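Local coordinates for probable outer membrane protein (Pseudomonas aeruginosa, PDB 3DWO), which probably carries long-chain fatty acids or other hydrophobic compounds across the outer membrane as a beta-barrel channel of the FadL family, at residues G229-A234 against Y287-W292; W308-S313 against Y333-T338; G356-Q361 against R378-L383. All blocks are in the same frame, centred on the assembly; numbering follows the deposited sequence.

In the fold
The three contacts lie in series along the chain and join neighbouring parts of the wall of the outer-membrane barrel. Interaction 1 pairs strand 226-248 with strand 287-295; the latter runs beside strand 300-309, and there the main chain of Ala288 meets Trp308, so interaction 2 follows directly, its centre about 14 Å from that of interaction 1. Interaction 2 leads into strand 336-346, next to strand 351-360 of interaction 3, about 17 Å away centre to centre. Gln361 of interaction 3 reaches interaction 2, its O meeting Thr336 OG1 and its OE1 meeting Trp337 N. Interactions 1 and 3 do not touch, their nearest atoms being about 10 Å apart. Together they join neighbouring antiparallel strands of this probable transport channel.

Interaction 1: residues G229-A234 against Y287-W292; sequences GFAYHA and YASLDW
An antiparallel strand pair in the barrel wall joins residues 229-233 to 287-291, with an apolar, largely surface-facing side and a mostly buried side carrying Ala231, Ser289, Asp291 and the near-parallel rings of His233 and Tyr287. The strand axes approach to 4.7 Å. Gly229, Ala231 and His233 form hydrogen-bonded pairs with Asp291, Ser289 and Tyr287, each pair exchanging two backbone N-H...O=C bonds. The straightest runs from His233 N to Tyr287 O at 2.9 Å (175° at the hydrogen), arriving nearly along the C=O axis.

On the face bearing His233 and Tyr287, the two side chains run side by side in the same direction. Tyr287 takes the crowded rotamer, CG between the backbone N and carbonyl carbon (chi1 62°), whereas His233 CG is anti to its carbonyl carbon. Their planes are only 4° apart but slid so far that the rings barely overlap. Instead, His233 CB sits over the Tyr287 ring in a CH-pi contact, 3.7 Å from its centroid, and Tyr287 OH lies above the centre of the imidazole, nearest to His233 CD2 at 3.4 Å. Beside them, Ala231 CB meets Ser289 OG at 3.7 Å.

On the other face, Phe230 and Leu290 cross at about a right angle, with Leu290 CD2 at the ring edge, 3.9 Å from Phe230 CD1. Ala288 CB similarly meets the edge of Tyr232, 3.9 Å from its CD1.

Phe215 stacks on His233 and Phe31 meets it edge-to-face, while Asp291 OD1 bonds Ser305 OG. The strand pair is flanked by strand 201-220, bonded to Phe230 and Tyr232, and by strand 300-309, bonded to Ala288 and Leu290.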
loop_
_atom_site.group_PDB
_atom_site.type_symbol
_atom_site.label_atom_id
_atom_site.label_comp_id
_atom_site.label_asym_id
_atom_site.label_seq_id
_atom_site.Cartn_x
_atom_site.Cartn_y
_atom_site.Cartn_z
ATOM N N GLY A 229 5.690 20.482 -13.400
ATOM C CA GLY A 229 5.443 20.475 -11.976
ATOM C C GLY A 229 6.348 19.552 -11.192
ATOM O O GLY A 229 6.721 18.469 -11.648
ATOM N N PHE A 230 6.724 20.008 -10.006
ATOM C CA PHE A 230 7.553 19.223 -9.119
ATOM C C PHE A 230 6.826 19.173 -7.788
ATOM O O PHE A 230 6.453 20.210 -7.232
ATOM C CB PHE A 230 8.922 19.862 -8.916
ATOM C CG PHE A 230 9.817 19.062 -8.024
ATOM C CD1 PHE A 230 10.405 17.891 -8.485
ATOM C CD2 PHE A 230 10.018 19.440 -6.701
ATOM C CE1 PHE A 230 11.182 17.103 -7.641
ATOM C CE2 PHE A 230 10.792 18.659 -5.847
ATOM C CZ PHE A 230 11.375 17.489 -6.317
ATOM N N ALA A 231 6.616 17.966 -7.280
ATOM C CA ALA A 231 5.922 17.799 -6.016
ATOM C C ALA A 231 6.721 16.902 -5.092
ATOM O O ALA A 231 7.315 15.912 -5.523
ATOM C CB ALA A 231 4.532 17.206 -6.254
ATOM N N TYR A 232 6.741 17.257 -3.815
ATOM C CA TYR A 232 7.455 16.460 -2.840
ATOM C C TYR A 232 6.596 16.184 -1.617
ATOM O O TYR A 232 6.023 17.103 -1.021
ATOM C CB TYR A 232 8.737 17.159 -2.398
ATOM C CG TYR A 232 9.542 16.328 -1.428
ATOM C CD1 TYR A 232 10.285 15.235 -1.870
ATOM C CD2 TYR A 232 9.528 16.606 -0.060
ATOM C CE1 TYR A 232 10.997 14.436 -0.973
ATOM C CE2 TYR A 232 10.236 15.812 0.843
ATOM C CZ TYR A 232 10.965 14.731 0.375
ATOM O OH TYR A 232 11.665 13.942 1.257
ATOM N N HIS A 233 6.500 14.908 -1.261
ATOM C CA HIS A 233 5.749 14.477 -0.089
ATOM C C HIS A 233 6.769 13.870 0.860
ATOM O O HIS A 233 7.403 12.862 0.544
ATOM C CB HIS A 233 4.681 13.446 -0.471
ATOM C CG HIS A 233 3.484 14.045 -1.142
ATOM N ND1 HIS A 233 3.530 14.577 -2.414
ATOM C CD2 HIS A 233 2.218 14.236 -0.701
ATOM C CE1 HIS A 233 2.344 15.070 -2.727
ATOM N NE2 HIS A 233 1.531 14.877 -1.704
ATOM N N ALA A 234 6.946 14.503 2.013
ATOM C CA ALA A 234 7.917 14.029 2.982
ATOM C C ALA A 234 7.455 12.738 3.641
ATOM O O ALA A 234 6.261 12.448 3.691
ATOM C CB ALA A 234 8.169 15.109 4.046
ATOM N N TYR A 287 8.214 10.680 -1.270
ATOM C CA TYR A 287 8.272 10.517 -2.708
ATOM C C TYR A 287 8.201 11.863 -3.401
ATOM O O TYR A 287 7.697 12.834 -2.842
ATOM C CB TYR A 287 7.151 9.600 -3.213
ATOM C CG TYR A 287 5.745 10.096 -2.969
ATOM C CD1 TYR A 287 5.083 9.813 -1.774
ATOM C CD2 TYR A 287 5.058 10.803 -3.955
ATOM C CE1 TYR A 287 3.768 10.213 -1.570
ATOM C CE2 TYR A 287 3.745 11.212 -3.762
ATOM C CZ TYR A 287 3.102 10.910 -2.567
ATOM O OH TYR A 287 1.788 11.284 -2.381
ATOM N N ALA A 288 8.726 11.912 -4.619
ATOM C CA ALA A 288 8.741 13.130 -5.412
ATOM C C ALA A 288 8.290 12.787 -6.819
ATOM O O ALA A 288 8.615 11.719 -7.336
ATOM C CB ALA A 288 10.153 13.716 -5.440
ATOM N N SER A 289 7.541 13.687 -7.439
ATOM C CA SER A 289 7.068 13.443 -8.793
ATOM C C SER A 289 7.263 14.653 -9.694
ATOM O O SER A 289 7.081 15.798 -9.278
ATOM C CB SER A 289 5.590 13.036 -8.771
ATOM O OG SER A 289 4.819 13.948 -8.011
ATOM N N LEU A 290 7.655 14.379 -10.931
ATOM C CA LEU A 290 7.875 15.416 -11.922
ATOM C C LEU A 290 6.763 15.241 -12.955
ATOM O O LEU A 290 6.628 14.170 -13.539
ATOM C CB LEU A 290 9.251 15.224 -12.572
ATOM C CG LEU A 290 9.917 16.397 -13.301
ATOM C CD1 LEU A 290 9.050 16.853 -14.471
ATOM C CD2 LEU A 290 10.142 17.541 -12.322
ATOM N N ASP A 291 5.957 16.280 -13.166
ATOM C CA ASP A 291 4.862 16.203 -14.128
ATOM C C ASP A 291 4.972 17.224 -15.260
ATOM O O ASP A 291 5.420 18.357 -15.061
ATOM C CB ASP A 291 3.522 16.382 -13.417
ATOM C CG ASP A 291 3.318 15.378 -12.303
ATOM O OD1 ASP A 291 3.345 14.160 -12.583
ATOM O OD2 ASP A 291 3.130 15.807 -11.146
ATOM N N TRP A 292 4.542 16.809 -16.445
ATOM C CA TRP A 292 4.578 17.654 -17.627
ATOM C C TRP A 292 3.332 17.452 -18.476
ATOM O O TRP A 292 3.011 16.336 -18.877
ATOM C CB TRP A 292 5.828 17.344 -18.456
ATOM C CG TRP A 292 5.917 18.108 -19.747
ATOM C CD1 TRP A 292 5.615 19.427 -19.946
ATOM C CD2 TRP A 292 6.379 17.611 -21.010
ATOM N NE1 TRP A 292 5.862 19.781 -21.252
ATOM C CE2 TRP A 292 6.330 18.686 -21.928
ATOM C CE3 TRP A 292 6.830 16.360 -21.457
ATOM C CZ2 TRP A 292 6.717 18.550 -23.268
ATOM C CZ3 TRP A 292 7.213 16.223 -22.792
ATOM C CH2 TRP A 292 7.153 17.316 -23.680
#

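Interaction 2: residues W308-S313 against Y333-T338; sequences WTEWSS and YRNTWT. With C8E ((hydroxyethyloxy)tri(ethyloxy)octane), chain I; C8E ((hydroxyethyloxy)tri(ethyloxy)octane), chain D; C8E ((hydroxyethyloxy)tri(ethyloxy)octane), chain K.
A short antiparallel ladder beside a turn joins two strands of the barrel wall here, with detergent (C8E) lying against its aromatic side chains. Thr309 and Thr336 form the hydrogen-bonded pair: Thr336 N donates to Thr309 O at 2.9 Å within the carbonyl plane, while Thr309 N approaches Thr336 O from above its plane. The two side chains run alongside each other, Thr336 CG2 packed tightly on Thr309 CB at 3.4 Å.

Beyond this pair, Glu310 is the centre of an inverse gamma turn and residues 311-313 form a 3-10 segment. Asn335 reaches across: OD1 probably accepts a bond from Ser312 N, though the position of this oxygen is less certain, and ND2 donates to a water that in turn donates to Glu310 OE2. Trp311 and Tyr333 run side by side in an offset edge-to-face pair, the tyrosine edge toward the indole face (planes 61° apart; Trp311 CE3 to Tyr333 CD2 3.3 Å).

In the adjoining non-hydrogen-bonded pair, Trp308 CB lies 3.9 Å from the centroid of the six-membered ring of Trp337, over its face. C8E of chain K places C4 over the opposite face of Trp337, 3.7 Å from CG; C8E of chain I covers a face of Trp308, its C5 3.6 Å from CD2.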
loop_
_atom_site.group_PDB
_atom_site.type_symbol
_atom_site.label_atom_id
_atom_site.label_comp_id
_atom_site.label_asym_id
_atom_site.label_seq_id
_atom_site.Cartn_x
_atom_site.Cartn_y
_atom_site.Cartn_z
ATOM N N TRP A 308 9.506 9.200 -8.065
ATOM C CA TRP A 308 10.563 8.489 -7.361
ATOM C C TRP A 308 10.096 8.307 -5.930
ATOM O O TRP A 308 9.919 9.282 -5.205
ATOM C CB TRP A 308 11.855 9.308 -7.365
ATOM C CG TRP A 308 12.964 8.712 -6.542
ATOM C CD1 TRP A 308 13.783 7.672 -6.889
ATOM C CD2 TRP A 308 13.386 9.138 -5.242
ATOM N NE1 TRP A 308 14.693 7.430 -5.886
ATOM C CE2 TRP A 308 14.471 8.315 -4.863
ATOM C CE3 TRP A 308 12.952 10.137 -4.360
ATOM C CZ2 TRP A 308 15.133 8.463 -3.636
ATOM C CZ3 TRP A 308 13.613 10.285 -3.137
ATOM C CH2 TRP A 308 14.692 9.450 -2.790
ATOM N N THR A 309 9.890 7.063 -5.519
ATOM C CA THR A 309 9.440 6.809 -4.160
ATOM C C THR A 309 10.593 6.275 -3.325
ATOM O O THR A 309 11.247 5.302 -3.707
ATOM C CB THR A 309 8.278 5.814 -4.157
ATOM O OG1 THR A 309 7.244 6.316 -5.008
ATOM C CG2 THR A 309 7.718 5.642 -2.749
ATOM N N GLU A 310 10.844 6.922 -2.191
ATOM C CA GLU A 310 11.934 6.526 -1.309
ATOM C C GLU A 310 11.530 5.368 -0.397
ATOM O O GLU A 310 11.521 5.486 0.827
ATOM C CB GLU A 310 12.393 7.734 -0.482
ATOM C CG GLU A 310 13.698 7.509 0.270
ATOM C CD GLU A 310 14.249 8.787 0.886
ATOM O OE1 GLU A 310 13.472 9.547 1.506
ATOM O OE2 GLU A 310 15.467 9.024 0.755
ATOM N N TRP A 311 11.188 4.248 -1.018
ATOM C CA TRP A 311 10.773 3.058 -0.295
ATOM C C TRP A 311 11.910 2.485 0.536
ATOM O O TRP A 311 11.697 1.604 1.366
ATOM C CB TRP A 311 10.293 1.986 -1.279
ATOM C CG TRP A 311 8.823 1.982 -1.532
ATOM C CD1 TRP A 311 8.191 2.243 -2.715
ATOM C CD2 TRP A 311 7.796 1.615 -0.600
ATOM N NE1 TRP A 311 6.832 2.052 -2.580
ATOM C CE2 TRP A 311 6.564 1.667 -1.294
ATOM C CE3 TRP A 311 7.799 1.245 0.752
ATOM C CZ2 TRP A 311 5.345 1.357 -0.681
ATOM C CZ3 TRP A 311 6.586 0.938 1.366
ATOM C CH2 TRP A 311 5.373 0.997 0.645
ATOM N N SER A 312 13.116 2.985 0.310
ATOM C CA SER A 312 14.280 2.502 1.028
ATOM C C SER A 312 14.174 2.687 2.541
ATOM O O SER A 312 14.925 2.066 3.301
ATOM C CB SER A 312 15.535 3.204 0.515
ATOM O OG SER A 312 16.684 2.555 1.020
ATOM N N SER A 313 13.252 3.541 2.986
ATOM C CA SER A 313 13.081 3.758 4.413
ATOM C C SER A 313 12.461 2.518 5.062
ATOM O O SER A 313 12.580 2.322 6.270
ATOM C CB SER A 313 12.209 4.995 4.680
ATOM O OG SER A 313 10.868 4.792 4.276
ATOM N N TYR A 333 13.450 -2.766 1.438
ATOM C CA TYR A 333 12.846 -2.310 0.190
ATOM C C TYR A 333 13.804 -1.381 -0.550
ATOM O O TYR A 333 14.632 -0.717 0.068
ATOM C CB TYR A 333 11.557 -1.543 0.484
ATOM C CG TYR A 333 10.316 -2.394 0.612
ATOM C CD1 TYR A 333 10.391 -3.748 0.951
ATOM C CD2 TYR A 333 9.059 -1.836 0.409
ATOM C CE1 TYR A 333 9.232 -4.523 1.077
ATOM C CE2 TYR A 333 7.902 -2.594 0.536
ATOM C CZ TYR A 333 7.992 -3.933 0.866
ATOM O OH TYR A 333 6.833 -4.673 0.954
ATOM N N ARG A 334 13.670 -1.327 -1.869
ATOM C CA ARG A 334 14.507 -0.465 -2.696
ATOM C C ARG A 334 13.702 0.749 -3.154
ATOM O O ARG A 334 12.474 0.685 -3.268
ATOM C CB ARG A 334 15.001 -1.228 -3.938
ATOM C CG ARG A 334 13.871 -1.746 -4.819
ATOM C CD ARG A 334 14.327 -2.249 -6.197
ATOM N NE ARG A 334 13.176 -2.649 -7.018
ATOM C CZ ARG A 334 13.246 -3.033 -8.291
ATOM N NH1 ARG A 334 14.416 -3.077 -8.920
ATOM N NH2 ARG A 334 12.139 -3.373 -8.944
ATOM N N ASN A 335 14.391 1.858 -3.411
ATOM C CA ASN A 335 13.712 3.049 -3.903
ATOM C C ASN A 335 13.126 2.659 -5.250
ATOM O O ASN A 335 13.631 1.747 -5.908
ATOM C CB ASN A 335 14.685 4.211 -4.060
ATOM C CG ASN A 335 15.150 4.749 -2.731
ATOM O OD1 ASN A 335 14.451 4.624 -1.723
ATOM N ND2 ASN A 335 16.324 5.368 -2.720
ATOM N N THR A 336 12.085 3.359 -5.679
ATOM C CA THR A 336 11.438 2.987 -6.922
ATOM C C THR A 336 11.061 4.136 -7.861
ATOM O O THR A 336 11.038 5.303 -7.467
ATOM C CB THR A 336 10.174 2.186 -6.596
ATOM O OG1 THR A 336 9.695 1.542 -7.779
ATOM C CG2 THR A 336 9.098 3.108 -6.060
ATOM N N TRP A 337 10.768 3.781 -9.110
ATOM C CA TRP A 337 10.363 4.745 -10.128
ATOM C C TRP A 337 9.047 4.285 -10.729
ATOM O O TRP A 337 8.777 3.090 -10.814
ATOM C CB TRP A 337 11.393 4.840 -11.267
ATOM C CG TRP A 337 12.613 5.659 -10.965
ATOM C CD1 TRP A 337 13.837 5.197 -10.574
ATOM C CD2 TRP A 337 12.722 7.085 -11.016
ATOM N NE1 TRP A 337 14.702 6.247 -10.377
ATOM C CE2 TRP A 337 14.042 7.419 -10.642
ATOM C CE3 TRP A 337 11.830 8.117 -11.342
ATOM C CZ2 TRP A 337 14.493 8.739 -10.582
ATOM C CZ3 TRP A 337 12.275 9.429 -11.281
ATOM C CH2 TRP A 337 13.598 9.729 -10.904
ATOM N N THR A 338 8.230 5.242 -11.142
ATOM C CA THR A 338 6.963 4.940 -11.780
ATOM C C THR A 338 6.792 5.981 -12.886
ATOM O O THR A 338 6.710 7.182 -12.628
ATOM C CB THR A 338 5.785 4.960 -10.750
ATOM O OG1 THR A 338 4.525 4.940 -11.440
ATOM C CG2 THR A 338 5.867 6.165 -9.868
HETATM C C2 C8E I . 17.984 9.356 -7.302
HETATM C C3 C8E I . 17.161 10.271 -6.511
HETATM C C4 C8E I . 16.641 11.278 -7.419
HETATM C C5 C8E I . 15.242 11.605 -7.037
HETATM C C6 C8E I . 14.810 12.826 -7.692
HETATM C C7 C8E I . 13.636 12.323 -8.386
HETATM C C8 C8E I . 12.759 13.450 -8.751
HETATM O O9 C8E I . 11.622 13.390 -9.592
HETATM C C1 C8E D . 7.320 -7.839 0.955
HETATM C C2 C8E D . 6.502 -7.928 2.159
HETATM C C3 C8E D . 6.499 -6.741 3.003
HETATM C C4 C8E D . 5.560 -6.988 4.084
HETATM C C5 C8E D . 5.144 -5.687 4.664
HETATM C C6 C8E D . 3.902 -5.840 5.399
HETATM C C7 C8E D . 3.986 -4.686 6.277
HETATM C C8 C8E D . 2.640 -4.077 6.411
HETATM O O9 C8E D . 1.979 -3.724 7.618
HETATM C C10 C8E D . 1.704 -4.736 8.567
HETATM C C11 C8E D . 1.022 -4.047 9.707
HETATM O O12 C8E D . 1.967 -3.719 10.741
HETATM C C13 C8E D . 1.807 -4.439 12.002
HETATM C C14 C8E D . 2.375 -5.855 12.335
HETATM O O15 C8E D . 3.165 -6.344 13.461
HETATM C C16 C8E D . 4.583 -6.244 13.213
HETATM C C17 C8E D . 5.212 -7.490 12.561
HETATM O O18 C8E D . 4.568 -8.782 12.531
HETATM C C19 C8E D . 4.894 -9.617 13.673
HETATM C C20 C8E D . 5.520 -11.055 13.537
HETATM O O21 C8E D . 4.648 -12.196 13.526
HETATM C C1 C8E K . 14.127 2.180 -14.928
HETATM C C2 C8E K . 13.742 3.584 -14.999
HETATM C C3 C8E K . 14.842 4.528 -14.804
HETATM C C4 C8E K . 14.265 5.751 -14.277
HETATM C C5 C8E K . 14.802 6.913 -15.028
HETATM C C6 C8E K . 13.721 7.806 -15.407
HETATM C C7 C8E K . 14.275 9.074 -14.966
HETATM C C8 C8E K . 13.265 10.129 -15.164
HETATM O O HOH W 1 7.875 5.426 -7.608
HETATM O O HOH W 2 17.245 7.057 -0.575
#

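Interaction 3: residues G356-Q361 against R378-L383. With C8E ((hydroxyethyloxy)tri(ethyloxy)octane), chain F; C8E ((hydroxyethyloxy)tri(ethyloxy)octane), chain E.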
loop_
_atom_site.group_PDB
_atom_site.type_symbol
_atom_site.label_atom_id
_atom_site.label_comp_id
_atom_site.label_asym_id
_atom_site.label_seq_id
_atom_site.Cartn_x
_atom_site.Cartn_y
_atom_site.Cartn_z
ATOM N N GLY A 356 -4.083 5.855 -21.232
ATOM C CA GLY A 356 -2.739 5.992 -20.714
ATOM C C GLY A 356 -2.167 4.661 -20.277
ATOM O O GLY A 356 -2.889 3.669 -20.155
ATOM N N VAL A 357 -0.860 4.646 -20.050
ATOM C CA VAL A 357 -0.160 3.454 -19.613
ATOM C C VAL A 357 0.943 3.903 -18.664
ATOM O O VAL A 357 1.419 5.035 -18.744
ATOM C CB VAL A 357 0.483 2.708 -20.798
ATOM C CG1 VAL A 357 -0.590 2.267 -21.786
ATOM C CG2 VAL A 357 1.500 3.614 -21.477
ATOM N N ALA A 358 1.347 3.017 -17.761
ATOM C CA ALA A 358 2.393 3.364 -16.815
ATOM C C ALA A 358 3.239 2.158 -16.440
ATOM O O ALA A 358 2.804 1.014 -16.547
ATOM C CB ALA A 358 1.768 3.988 -15.555
ATOM N N TYR A 359 4.469 2.428 -16.027
ATOM C CA TYR A 359 5.377 1.382 -15.597
ATOM C C TYR A 359 5.658 1.687 -14.137
ATOM O O TYR A 359 6.085 2.787 -13.801
ATOM C CB TYR A 359 6.666 1.409 -16.414
ATOM C CG TYR A 359 7.786 0.625 -15.779
ATOM C CD1 TYR A 359 8.886 1.277 -15.222
ATOM C CD2 TYR A 359 7.729 -0.762 -15.688
ATOM C CE1 TYR A 359 9.900 0.570 -14.589
ATOM C CE2 TYR A 359 8.743 -1.484 -15.054
ATOM C CZ TYR A 359 9.822 -0.808 -14.505
ATOM O OH TYR A 359 10.819 -1.504 -13.857
ATOM N N ASP A 360 5.413 0.709 -13.274
ATOM C CA ASP A 360 5.589 0.897 -11.844
ATOM C C ASP A 360 6.465 -0.187 -11.218
ATOM O O ASP A 360 6.080 -1.352 -11.172
ATOM C CB ASP A 360 4.203 0.920 -11.197
ATOM C CG ASP A 360 4.228 1.399 -9.767
ATOM O OD1 ASP A 360 4.938 2.383 -9.471
ATOM O OD2 ASP A 360 3.516 0.796 -8.941
ATOM N N GLN A 361 7.643 0.206 -10.731
ATOM C CA GLN A 361 8.572 -0.741 -10.118
ATOM C C GLN A 361 8.170 -1.139 -8.711
ATOM O O GLN A 361 7.741 -0.302 -7.921
ATOM C CB GLN A 361 9.980 -0.157 -10.020
ATOM C CG GLN A 361 10.671 0.145 -11.314
ATOM C CD GLN A 361 12.092 0.598 -11.070
ATOM O OE1 GLN A 361 12.349 1.402 -10.175
ATOM N NE2 GLN A 361 13.025 0.086 -11.864
ATOM N N ARG A 378 4.829 -3.585 -12.280
ATOM C CA ARG A 378 3.510 -3.607 -12.910
ATOM C C ARG A 378 3.438 -2.719 -14.141
ATOM O O ARG A 378 4.158 -1.726 -14.258
ATOM C CB ARG A 378 2.405 -3.114 -11.963
ATOM C CG ARG A 378 2.362 -3.700 -10.567
ATOM C CD ARG A 378 3.285 -2.953 -9.624
ATOM N NE ARG A 378 3.001 -3.283 -8.231
ATOM C CZ ARG A 378 1.940 -2.842 -7.563
ATOM N NH1 ARG A 378 1.063 -2.045 -8.157
ATOM N NH2 ARG A 378 1.749 -3.201 -6.300
ATOM N N TYR A 379 2.558 -3.095 -15.061
ATOM C CA TYR A 379 2.302 -2.301 -16.248
ATOM C C TYR A 379 0.846 -1.888 -16.062
ATOM O O TYR A 379 -0.008 -2.732 -15.790
ATOM C CB TYR A 379 2.431 -3.126 -17.531
ATOM C CG TYR A 379 3.800 -3.106 -18.170
ATOM C CD1 TYR A 379 4.565 -1.940 -18.199
ATOM C CD2 TYR A 379 4.312 -4.244 -18.788
ATOM C CE1 TYR A 379 5.807 -1.912 -18.826
ATOM C CE2 TYR A 379 5.549 -4.228 -19.421
ATOM C CZ TYR A 379 6.291 -3.061 -19.435
ATOM O OH TYR A 379 7.520 -3.054 -20.054
ATOM N N PHE A 380 0.565 -0.598 -16.180
ATOM C CA PHE A 380 -0.799 -0.109 -16.027
ATOM C C PHE A 380 -1.358 0.316 -17.382
ATOM O O PHE A 380 -0.689 1.021 -18.144
ATOM C CB PHE A 380 -1.003 1.175 -15.167
ATOM C CG PHE A 380 -0.876 0.997 -13.747
ATOM C CD1 PHE A 380 -1.842 1.518 -12.890
ATOM C CD2 PHE A 380 0.261 0.414 -13.195
ATOM C CE1 PHE A 380 -1.679 1.459 -11.503
ATOM C CE2 PHE A 380 0.433 0.351 -11.808
ATOM C CZ PHE A 380 -0.540 0.875 -10.962
ATOM N N ALA A 381 -2.574 -0.129 -17.680
ATOM C CA ALA A 381 -3.252 0.219 -18.928
ATOM C C ALA A 381 -4.615 0.792 -18.549
ATOM O O ALA A 381 -5.435 0.096 -17.949
ATOM C CB ALA A 381 -3.422 -1.022 -19.806
ATOM N N SER A 382 -4.858 2.054 -18.900
ATOM C CA SER A 382 -6.120 2.705 -18.549
ATOM C C SER A 382 -6.886 3.334 -19.709
ATOM O O SER A 382 -6.299 3.785 -20.695
ATOM C CB SER A 382 -5.876 3.805 -17.510
ATOM O OG SER A 382 -5.164 3.330 -16.382
ATOM N N LEU A 383 -8.207 3.373 -19.548
ATOM C CA LEU A 383 -9.124 3.980 -20.511
ATOM C C LEU A 383 -10.097 4.812 -19.681
ATOM O O LEU A 383 -10.514 4.382 -18.605
ATOM C CB LEU A 383 -9.900 2.907 -21.283
ATOM C CG LEU A 383 -9.111 2.037 -22.257
ATOM C CD1 LEU A 383 -10.053 1.015 -22.875
ATOM C CD2 LEU A 383 -8.471 2.907 -23.337
HETATM C C2 C8E F . 0.910 -6.766 -20.820
HETATM C C3 C8E F . 2.160 -7.518 -20.939
HETATM C C4 C8E F . 2.241 -8.411 -19.789
HETATM C C5 C8E F . 3.591 -8.275 -19.157
HETATM C C6 C8E F . 3.551 -8.573 -17.724
HETATM C C7 C8E F . 3.619 -7.227 -17.160
HETATM C C8 C8E F . 4.574 -7.175 -16.024
HETATM O O9 C8E F . 5.521 -6.143 -15.763
HETATM C C10 C8E F . 6.523 -5.878 -16.727
HETATM C C11 C8E F . 7.344 -4.742 -16.185
HETATM C C1 C8E E . -8.644 -2.013 2.536
HETATM C C2 C8E E . -7.594 -2.547 1.680
HETATM C C3 C8E E . -6.756 -1.531 1.049
HETATM C C4 C8E E . -7.263 -1.319 -0.295
HETATM C C5 C8E E . -6.121 -1.273 -1.232
HETATM C C6 C8E E . -6.521 -0.627 -2.462
HETATM C C7 C8E E . -5.368 -0.922 -3.287
HETATM C C8 C8E E . -5.850 -1.334 -4.611
HETATM O O9 C8E E . -5.134 -1.310 -5.826
HETATM C C10 C8E E . -4.637 -0.086 -6.326
HETATM C C11 C8E E . -3.941 -0.456 -7.599
HETATM O O12 C8E E . -2.920 -1.445 -7.360
HETATM C C13 C8E E . -2.423 -2.124 -8.548
HETATM C C14 C8E E . -1.885 -3.588 -8.614
HETATM O O15 C8E E . -2.451 -4.841 -8.134
HETATM C C16 C8E E . -2.031 -5.113 -6.781
HETATM C C17 C8E E . -0.732 -5.926 -6.666
HETATM O O18 C8E E . -0.702 -7.307 -6.256
HETATM C C19 C8E E . -0.559 -7.454 -4.815
HETATM C C20 C8E E . 0.711 -8.072 -4.125
HETATM O O21 C8E E . 1.630 -7.191 -3.472
#
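Asp360 CG is anti to the backbone N (chi1 -168°), and Arg378, bent at chi2 (85°), runs alongside it in the same direction. The carboxylate and guanidinium planes stand nearly perpendicular. OD2 of Asp360 lies well out of the guanidinium plane, 3.8 Å from Arg378 NH1: a long salt bridge of charges alone, with no N-H aimed at the oxygen. Arg378 NH2 has its own salt bridge to Asp375, and one guanidinium face is covered by the detergent C8E of chain E, whose C14 comes within 3.4 Å of Arg378 NH1. Beside this pair, Asp360 CB touches Phe380 CE2 at 3.9 Å, and Ala358 CB meets Phe380 CB.

Across the sheet, Tyr359 and Tyr379 cross obliquely, with Tyr359 CD2 3.9 Å from Tyr379 CE1. C8E of chain F joins the two rings, its C11 over a face of Tyr379 and at the edge of Tyr359, 3.7 Å from CE2.

The backbones form a regular antiparallel ladder in which Gly356, Ala358 and Asp360 each exchange two bonds with Ser382, Phe380 and Arg378; Arg378 N to Asp360 O measures 2.8 Å. Within the barrel wall, strand 336-346 flanks 356-361, strand 395-411 flanks 378-383, and Ala16 and Met17 pack on the side bearing Ala358 and Phe380.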